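Local coordinates for protein caspase-3 (Porites astreoides, PDB 6WI4) that probably acts as a caspase, a cysteine protease that cleaves proteins after aspartate residues during coral apoptosis, at residues I65-I68 and T69-A73. Sequence-based numbering, arbitrary orientation.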
ATOM      1  N   ILE A  65       0.367  -9.870 -11.998  1.00 12.73           N
ATOM      2  CA  ILE A  65      -0.296  -8.812 -11.237  1.00 11.57           C
ATOM      3  C   ILE A  65      -1.651  -8.498 -11.858  1.00 11.65           C
ATOM      4  O   ILE A  65      -2.666  -8.393 -11.158  1.00 12.09           O
ATOM      5  CB  ILE A  65       0.602  -7.560 -11.157  1.00  9.32           C
ATOM      6  CG1 ILE A  65       1.864  -7.855 -10.348  1.00 13.13           C
ATOM      7  CG2 ILE A  65      -0.151  -6.409 -10.516  1.00 11.66           C
ATOM      8  CD1 ILE A  65       2.906  -6.755 -10.430  1.00 14.37           C
ATOM      9  N   ARG A  66      -1.691  -8.372 -13.187  1.00 12.87           N
ATOM     10  CA  ARG A  66      -2.953  -8.104 -13.865  1.00 12.43           C
ATOM     11  C   ARG A  66      -3.940  -9.251 -13.661  1.00 12.78           C
ATOM     12  O   ARG A  66      -5.138  -9.017 -13.457  1.00 16.92           O
ATOM     13  CB  ARG A  66      -2.706  -7.857 -15.356  1.00 18.39           C
ATOM     14  CG  ARG A  66      -1.928  -6.572 -15.661  1.00 18.71           C
ATOM     15  CD  ARG A  66      -2.073  -6.160 -17.121  1.00 26.56           C
ATOM     16  NE  ARG A  66      -1.476  -4.847 -17.359  1.00 27.67           N
ATOM     17  CZ  ARG A  66      -0.249  -4.666 -17.831  1.00 30.30           C
ATOM     18  NH1 ARG A  66       0.223  -3.439 -18.009  1.00 31.81           N
ATOM     19  NH2 ARG A  66       0.503  -5.716 -18.128  1.00 30.74           N
ATOM     20  N   ARG A  67      -3.450 -10.494 -13.672  1.00 12.14           N
ATOM     21  CA  ARG A  67      -4.333 -11.629 -13.419  1.00 12.76           C
ATOM     22  C   ARG A  67      -4.940 -11.548 -12.024  1.00 11.83           C
ATOM     23  O   ARG A  67      -6.149 -11.759 -11.849  1.00 12.18           O
ATOM     24  CB  ARG A  67      -3.571 -12.945 -13.600  1.00 13.06           C
ATOM     25  CG  ARG A  67      -4.390 -14.189 -13.214  1.00 13.91           C
ATOM     26  CD  ARG A  67      -3.564 -15.485 -13.268  1.00 14.88           C
ATOM     27  NE  ARG A  67      -4.279 -16.595 -12.631  1.00 21.43           N
ATOM     28  CZ  ARG A  67      -3.983 -17.888 -12.775  1.00 22.87           C
ATOM     29  NH1 ARG A  67      -4.700 -18.802 -12.130  1.00 18.00           N
ATOM     30  NH2 ARG A  67      -2.968 -18.277 -13.542  1.00 24.67           N
ATOM     31  N   ILE A  68      -4.121 -11.223 -11.019  1.00 10.95           N
ATOM     32  CA  ILE A  68      -4.629 -11.110  -9.654  1.00 10.89           C
ATOM     33  C   ILE A  68      -5.695 -10.024  -9.571  1.00 11.73           C
ATOM     34  O   ILE A  68      -6.764 -10.221  -8.980  1.00 14.22           O
ATOM     35  CB  ILE A  68      -3.474 -10.843  -8.673  1.00 12.15           C
ATOM     36  CG1 ILE A  68      -2.559 -12.063  -8.591  1.00 12.22           C
ATOM     37  CG2 ILE A  68      -4.018 -10.553  -7.289  1.00 14.36           C
ATOM     38  CD1 ILE A  68      -1.182 -11.745  -8.039  1.00 12.92           C
ATOM     39  N   THR A  69      -5.425  -8.855 -10.156  1.00 12.28           N
ATOM     40  CA  THR A  69      -6.405  -7.777 -10.048  1.00 11.32           C
ATOM     41  C   THR A  69      -7.696  -8.129 -10.776  1.00 11.27           C
ATOM     42  O   THR A  69      -8.783  -7.822 -10.279  1.00 13.55           O
ATOM     43  CB  THR A  69      -5.826  -6.461 -10.563  1.00 15.75           C
ATOM     44  OG1 THR A  69      -5.535  -6.560 -11.960  1.00 20.93           O
ATOM     45  CG2 THR A  69      -4.561  -6.124  -9.806  1.00 15.46           C
ATOM     46  N   LYS A  70      -7.602  -8.830 -11.914  1.00 12.77           N
ATOM     47  CA  LYS A  70      -8.816  -9.258 -12.608  1.00 11.89           C
ATOM     48  C   LYS A  70      -9.603 -10.266 -11.779  1.00 12.75           C
ATOM     49  O   LYS A  70     -10.832 -10.181 -11.693  1.00 15.39           O
ATOM     50  CB  LYS A  70      -8.479  -9.851 -13.977  1.00 13.35           C
ATOM     51  CG  LYS A  70      -9.722 -10.378 -14.699  1.00 19.87           C
ATOM     52  CD  LYS A  70      -9.461 -10.713 -16.148  1.00 31.37           C
ATOM     53  CE  LYS A  70     -10.764 -11.108 -16.836  1.00 33.73           C
ATOM     54  NZ  LYS A  70     -10.584 -11.367 -18.293  1.00 34.26           N
ATOM     55  N   GLU A  71      -8.915 -11.221 -11.150  1.00 12.28           N
ATOM     56  CA  GLU A  71      -9.611 -12.172 -10.289  1.00 11.57           C
ATOM     57  C   GLU A  71     -10.301 -11.479  -9.119  1.00 10.82           C
ATOM     58  O   GLU A  71     -11.375 -11.915  -8.691  1.00 13.93           O
ATOM     59  CB  GLU A  71      -8.627 -13.240  -9.796  1.00 12.58           C
ATOM     60  CG  GLU A  71      -8.106 -14.089 -10.947  1.00 14.24           C
ATOM     61  CD  GLU A  71      -7.017 -15.064 -10.563  1.00 17.09           C
ATOM     62  OE1 GLU A  71      -6.422 -14.936  -9.470  1.00 17.30           O
ATOM     63  OE2 GLU A  71      -6.758 -15.963 -11.388  1.00 21.45           O
ATOM     64  N   MET A  72      -9.714 -10.390  -8.596  1.00 10.33           N
ATOM     65  CA  MET A  72     -10.370  -9.645  -7.525  1.00 13.96           C
ATOM     66  C   MET A  72     -11.550  -8.835  -8.055  1.00 13.10           C
ATOM     67  O   MET A  72     -12.578  -8.706  -7.378  1.00 14.61           O
ATOM     68  CB  MET A  72      -9.363  -8.723  -6.830  1.00 12.30           C
ATOM     69  CG  MET A  72      -8.255  -9.454  -6.104  1.00 13.12           C
ATOM     70  SD  MET A  72      -8.875 -10.550  -4.823  1.00 19.00           S
ATOM     71  CE  MET A  72      -8.481 -12.134  -5.554  1.00 23.30           C
ATOM     72  N   ALA A  73     -11.428  -8.289  -9.264  1.00 11.99           N
ATOM     73  CA  ALA A  73     -12.507  -7.476  -9.825  1.00 12.68           C
ATOM     74  C   ALA A  73     -13.739  -8.309 -10.150  1.00 15.47           C
ATOM     75  O   ALA A  73     -14.860  -7.785 -10.135  1.00 18.36           O
ATOM     76  CB  ALA A  73     -12.012  -6.750 -11.070  1.00 14.39           C
TER
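Arg67 and Glu71, one turn apart on the outer side of helix 62-73, are joined by an i to i+4 salt bridge in which Arg67 NE donates to Glu71 OE2 at 2.8 Å. The bond is nearly straight (164° at the hydrogen), and OE2 sits at the edge of the guanidinium, close to its plane. The acceptor is used differently: NE comes from above the carboxylate plane, and the two flat groups are turned almost perpendicular, 83° apart. With CG trans to the backbone N (chi1 174°) and the chain extended as far as NE, Arg67 stands straight out from the helix, and Glu71 leans back along it to meet NE. Glu71 CG lies 3.2 Å from Arg67 O, so the acid's chain starts out against the preceding turn. A glutamine here would probably keep an acceptor for NE but leave the arginine's charge without its mate.

The helix belongs to the caspase alpha/beta fold and packs on the central mixed sheet, its inner side meeting strands 13-18 and 83-88. Ile68 rests on Val15 and Ile17, Met72 on Ile13, Val15 and Phe83, and Thr69 on Phe85 and on Leu108 of helix 105-110.

On that buried side the polar atom of Thr69 is satisfied within the helix: OG1 donates to Arg66 O at 2.9 Å. The same carbonyl accepts Lys70 N, also at 2.9 Å, both donors arriving from one face of its plane. Thr69 CG2 meanwhile lies 3.3 Å from Ile65 O, which accepts Thr69 N. Arg67 O takes Glu71 N, and Ile68 O takes Met72 N at 3.0 Å. Toward the end of the helix, Glu71 O accepts the hydroxyl of Thr75, and Met72 O is hydrogen-bonded to His77 NE2.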